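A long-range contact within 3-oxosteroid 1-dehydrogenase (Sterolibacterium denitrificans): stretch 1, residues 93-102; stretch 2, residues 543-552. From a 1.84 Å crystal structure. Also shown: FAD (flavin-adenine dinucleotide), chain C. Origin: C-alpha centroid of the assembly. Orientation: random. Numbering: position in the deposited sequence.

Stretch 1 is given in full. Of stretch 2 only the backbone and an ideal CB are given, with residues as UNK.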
# COMPACT_ATOMS: atom_id res chain seq x y z
N SER A 93 9.13 -15.42 -10.82
CA SER A 93 10.14 -14.35 -10.63
C SER A 93 10.10 -13.74 -9.22
O SER A 93 11.14 -13.28 -8.80
CB SER A 93 10.01 -13.31 -11.69
OG SER A 93 10.24 -13.86 -12.97
N ALA A 94 8.97 -13.75 -8.53
CA ALA A 94 8.86 -13.07 -7.22
C ALA A 94 9.91 -13.61 -6.23
O ALA A 94 10.66 -12.84 -5.63
CB ALA A 94 7.46 -13.17 -6.72
N PRO A 95 10.07 -14.94 -6.05
CA PRO A 95 11.13 -15.44 -5.17
C PRO A 95 12.55 -15.08 -5.65
O PRO A 95 13.45 -14.84 -4.80
CB PRO A 95 10.95 -16.98 -5.15
CG PRO A 95 9.54 -17.20 -5.71
CD PRO A 95 9.17 -16.01 -6.54
N GLN A 96 12.74 -15.06 -6.95
CA GLN A 96 14.06 -14.74 -7.55
C GLN A 96 14.41 -13.27 -7.29
O GLN A 96 15.59 -12.99 -6.96
CB GLN A 96 14.06 -15.06 -9.03
CG GLN A 96 13.92 -16.54 -9.36
CD GLN A 96 13.99 -16.72 -10.85
OE1 GLN A 96 13.89 -15.75 -11.60
NE2 GLN A 96 14.07 -17.95 -11.30
N MET A 97 13.40 -12.40 -7.35
CA MET A 97 13.57 -10.94 -7.11
C MET A 97 13.98 -10.73 -5.65
O MET A 97 14.95 -10.02 -5.43
CB MET A 97 12.31 -10.16 -7.50
CG MET A 97 12.36 -8.65 -7.15
SD MET A 97 11.91 -8.34 -5.44
CE MET A 97 10.18 -8.80 -5.39
N VAL A 98 13.35 -11.38 -4.67
CA VAL A 98 13.75 -11.20 -3.25
C VAL A 98 15.13 -11.81 -3.00
O VAL A 98 15.94 -11.19 -2.25
CB VAL A 98 12.68 -11.71 -2.29
CG1 VAL A 98 13.15 -11.80 -0.85
CG2 VAL A 98 11.47 -10.78 -2.40
N GLU A 99 15.43 -12.98 -3.56
CA GLU A 99 16.79 -13.56 -3.36
C GLU A 99 17.84 -12.62 -3.94
O GLU A 99 18.92 -12.52 -3.34
CB GLU A 99 16.93 -14.94 -4.02
CG GLU A 99 16.25 -16.02 -3.23
CD GLU A 99 16.49 -17.42 -3.80
OE1 GLU A 99 17.58 -17.66 -4.35
OE2 GLU A 99 15.62 -18.24 -3.64
N TYR A 100 17.53 -11.97 -5.06
CA TYR A 100 18.41 -11.00 -5.74
C TYR A 100 18.66 -9.82 -4.80
O TYR A 100 19.84 -9.45 -4.65
CB TYR A 100 17.83 -10.53 -7.07
CG TYR A 100 18.47 -9.27 -7.61
CD1 TYR A 100 19.78 -9.24 -8.04
CD2 TYR A 100 17.77 -8.07 -7.62
CE1 TYR A 100 20.40 -8.07 -8.46
CE2 TYR A 100 18.36 -6.89 -8.05
CZ TYR A 100 19.66 -6.89 -8.50
OH TYR A 100 20.20 -5.70 -8.93
N ILE A 101 17.61 -9.25 -4.23
CA ILE A 101 17.79 -8.15 -3.23
C ILE A 101 18.73 -8.65 -2.12
O ILE A 101 19.72 -7.96 -1.82
CB ILE A 101 16.45 -7.68 -2.65
CG1 ILE A 101 15.61 -6.95 -3.70
CG2 ILE A 101 16.73 -6.82 -1.43
CD1 ILE A 101 14.25 -6.49 -3.23
N ASN A 102 18.41 -9.79 -1.50
CA ASN A 102 19.11 -10.25 -0.28
C ASN A 102 20.60 -10.51 -0.57
O ASN A 102 21.41 -10.20 0.30
CB ASN A 102 18.44 -11.46 0.33
CG ASN A 102 17.15 -11.14 1.04
OD1 ASN A 102 16.83 -9.96 1.22
ND2 ASN A 102 16.39 -12.18 1.33
N UNK A 543 3.24 -4.07 -3.94
CA UNK A 543 4.70 -3.92 -4.05
C UNK A 543 5.37 -5.20 -4.58
O UNK A 543 6.39 -5.05 -5.27
CB UNK A 543 5.29 -3.55 -2.69
N UNK A 544 4.91 -6.38 -4.21
CA UNK A 544 5.43 -7.63 -4.80
C UNK A 544 5.39 -7.54 -6.32
O UNK A 544 6.41 -7.69 -7.01
CB UNK A 544 4.62 -8.84 -4.32
N UNK A 545 4.20 -7.26 -6.90
CA UNK A 545 4.09 -7.10 -8.34
C UNK A 545 4.95 -5.97 -8.91
O UNK A 545 5.52 -6.17 -9.98
CB UNK A 545 2.63 -6.85 -8.71
N UNK A 546 5.04 -4.83 -8.23
CA UNK A 546 5.82 -3.67 -8.74
C UNK A 546 7.27 -4.12 -8.90
O UNK A 546 7.86 -3.95 -10.00
CB UNK A 546 5.73 -2.47 -7.80
N UNK A 547 7.83 -4.68 -7.86
CA UNK A 547 9.25 -5.09 -7.88
C UNK A 547 9.46 -6.31 -8.77
O UNK A 547 10.51 -6.36 -9.43
CB UNK A 547 9.74 -5.39 -6.46
N UNK A 548 8.53 -7.26 -8.82
CA UNK A 548 8.73 -8.53 -9.58
C UNK A 548 8.70 -8.20 -11.08
O UNK A 548 9.58 -8.64 -11.80
CB UNK A 548 7.66 -9.57 -9.23
N UNK A 549 7.76 -7.38 -11.55
CA UNK A 549 7.70 -7.01 -12.97
C UNK A 549 8.83 -6.02 -13.30
O UNK A 549 9.29 -6.02 -14.44
CB UNK A 549 6.34 -6.40 -13.31
N UNK A 550 9.32 -5.24 -12.33
CA UNK A 550 10.53 -4.41 -12.53
C UNK A 550 11.73 -5.28 -12.85
O UNK A 550 12.45 -5.00 -13.82
CB UNK A 550 10.82 -3.56 -11.29
N UNK A 551 11.91 -6.33 -12.06
CA UNK A 551 12.95 -7.39 -12.23
C UNK A 551 12.80 -8.02 -13.63
O UNK A 551 13.83 -8.10 -14.38
CB UNK A 551 12.83 -8.46 -11.15
N UNK A 552 11.61 -8.50 -13.98
CA UNK A 552 11.34 -9.13 -15.31
C UNK A 552 11.58 -8.12 -16.45
O UNK A 552 12.10 -8.56 -17.48
CB UNK A 552 9.90 -9.65 -15.38
PA FAD C . 5.02 5.02 -6.18
O1A FAD C . 5.65 4.25 -5.07
O2A FAD C . 4.06 6.07 -5.69
O5B FAD C . 6.19 5.68 -7.02
C5B FAD C . 5.86 6.47 -8.18
C4B FAD C . 6.84 7.60 -8.28
O4B FAD C . 6.74 8.19 -9.60
C3B FAD C . 6.64 8.75 -7.27
O3B FAD C . 7.86 9.06 -6.60
C2B FAD C . 6.13 9.90 -8.14
O2B FAD C . 6.39 11.18 -7.58
C1B FAD C . 6.80 9.59 -9.49
N9A FAD C . 6.15 10.21 -10.64
C8A FAD C . 4.83 10.48 -10.85
N7A FAD C . 4.62 11.15 -11.98
C5A FAD C . 5.87 11.28 -12.56
C6A FAD C . 6.32 11.87 -13.75
N6A FAD C . 5.54 12.54 -14.61
N1A FAD C . 7.65 11.82 -14.01
C2A FAD C . 8.44 11.20 -13.14
N3A FAD C . 8.15 10.67 -11.95
C4A FAD C . 6.82 10.72 -11.73
N1 FAD C . 1.40 -2.03 -0.79
C2 FAD C . 2.00 -3.22 -0.55
O2 FAD C . 2.06 -4.10 -1.43
N3 FAD C . 2.58 -3.49 0.63
C4 FAD C . 2.37 -2.70 1.75
O4 FAD C . 3.02 -2.95 2.76
C4X FAD C . 1.72 -1.46 1.56
N5 FAD C . 1.53 -0.66 2.60
C5X FAD C . 0.97 0.57 2.36
C6 FAD C . 0.84 1.49 3.43
C7 FAD C . 0.40 2.79 3.23
C7M FAD C . 0.31 3.76 4.39
C8 FAD C . 0.13 3.22 1.92
C8M FAD C . -0.32 4.65 1.66
C9 FAD C . 0.17 2.31 0.88
C9A FAD C . 0.64 1.00 1.05
N10 FAD C . 0.70 0.06 0.01
C10 FAD C . 1.28 -1.19 0.22
C1' FAD C . 0.43 0.46 -1.38
C2' FAD C . 1.75 0.82 -2.09
O2' FAD C . 2.51 1.80 -1.37
C3' FAD C . 1.54 1.30 -3.53
O3' FAD C . 0.52 0.56 -4.20
C4' FAD C . 2.85 1.27 -4.30
O4' FAD C . 3.81 2.00 -3.56
C5' FAD C . 2.75 1.81 -5.71
O5' FAD C . 4.09 1.80 -6.24
P FAD C . 4.41 2.53 -7.61
O1P FAD C . 5.85 2.30 -7.77
O2P FAD C . 3.45 2.22 -8.67
O3P FAD C . 4.21 4.11 -7.24

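Both stretches are helical, and their axes cross at 84° with a closest approach of 8.8 Å.

Position 543 has its CB sideways, with nothing of stretch 1 within 5.5 Å. Many side chains would fit. It is Leu 543, whose N donates a hydrogen bond to FAD O2 (2.8 Å).

Position 544 also has a sideways CB direction with no neighbour in stretch 1. The backbone angles are helical and do not demand glycine. The residue is Gly 544.

Position 545 points away and is free as far as stretch 1 goes; it is Pro 545.

Position 546 is out of reach, so stretch 1 again leaves the choice open. It is Ala 546.

Position 547 points toward stretch 1. Its ideal CB is 3.6 Å from Met 97 CE, and Ile 101 lies farther along. An apolar side chain suits, such as leucine, isoleucine or methionine. It is Met 547. Its CB meets Met 97 CE at 3.7 Å, and its CE reaches Ile 101 CD1 at 3.9 Å.

Position 548 lies where the backbones come close: its CA is 5.1 Å from the CA of Ala 94. The ideal CB is 4.2 Å from Ala 94 CA, favouring a small side chain such as alanine, serine, threonine or valine. It is Thr 548. OG1 donates a hydrogen bond to Gly 544 O (2.8 Å) one turn back and packs 3.3 Å from Ala 94 CA. CG2 touches Ser 93 CB at 3.6 Å.

Position 549 points away, and many residues would do. It is Phe 549, which makes no contact with stretch 1.

Position 550 has no neighbour in stretch 1. An ideal CB would be 3.2 Å from the O of residue 546, a crowded spot. It is Gly 550.

Position 551 points toward stretch 1, with Met 97 CG 4.0 Å from the ideal CB. Ser 93, Gln 96, Met 97 and Tyr 100 frame a hollow suited to a large apolar or aromatic side chain. It is Phe 551, which fills that hollow. Met 97 CA sits over the ring face, 3.9 Å from the centroid of the Phe 551 ring. Tyr 100 CB packs against Phe 551 CE1 at 3.7 Å.

Position 552 is sideways, its ideal CB 4.9 Å from Ser 93 OG. A long polar side chain could reach that hydroxyl. It is Arg 552, whose NH1 donates a hydrogen bond to Ser 93 OG (2.8 Å).

Stretch 2 543-552: LGPAMTFGFR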
# COMPACT_ATOMS: atom_id res chain seq x y z
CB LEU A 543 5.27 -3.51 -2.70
CG LEU A 543 4.91 -2.09 -2.24
CD1 LEU A 543 5.36 -1.92 -0.79
CD2 LEU A 543 5.59 -1.03 -3.09
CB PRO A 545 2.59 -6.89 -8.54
CG PRO A 545 1.98 -7.73 -7.42
CD PRO A 545 2.88 -7.38 -6.25
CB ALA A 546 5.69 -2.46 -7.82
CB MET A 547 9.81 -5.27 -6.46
CG MET A 547 10.17 -3.86 -5.81
SD MET A 547 11.35 -3.89 -4.53
CE MET A 547 10.65 -5.08 -3.39
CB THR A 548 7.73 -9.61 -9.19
OG1 THR A 548 7.88 -9.93 -7.80
CG2 THR A 548 7.90 -10.83 -10.08
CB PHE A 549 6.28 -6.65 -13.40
CG PHE A 549 5.42 -7.88 -13.53
CD1 PHE A 549 5.61 -8.78 -14.57
CD2 PHE A 549 4.49 -8.21 -12.55
CE1 PHE A 549 4.85 -9.94 -14.66
CE2 PHE A 549 3.76 -9.38 -12.62
CZ PHE A 549 3.94 -10.24 -13.67
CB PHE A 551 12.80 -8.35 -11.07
CG PHE A 551 13.81 -9.47 -10.99
CD1 PHE A 551 15.08 -9.24 -10.46
CD2 PHE A 551 13.46 -10.76 -11.36
CE1 PHE A 551 15.98 -10.29 -10.32
CE2 PHE A 551 14.36 -11.81 -11.19
CZ PHE A 551 15.63 -11.57 -10.72
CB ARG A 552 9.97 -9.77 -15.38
CG ARG A 552 9.79 -10.98 -14.47
CD ARG A 552 8.52 -11.76 -14.79
NE ARG A 552 8.56 -12.33 -16.14
CZ ARG A 552 8.95 -13.58 -16.47
NH1 ARG A 552 9.30 -14.45 -15.54
NH2 ARG A 552 8.93 -13.95 -17.75
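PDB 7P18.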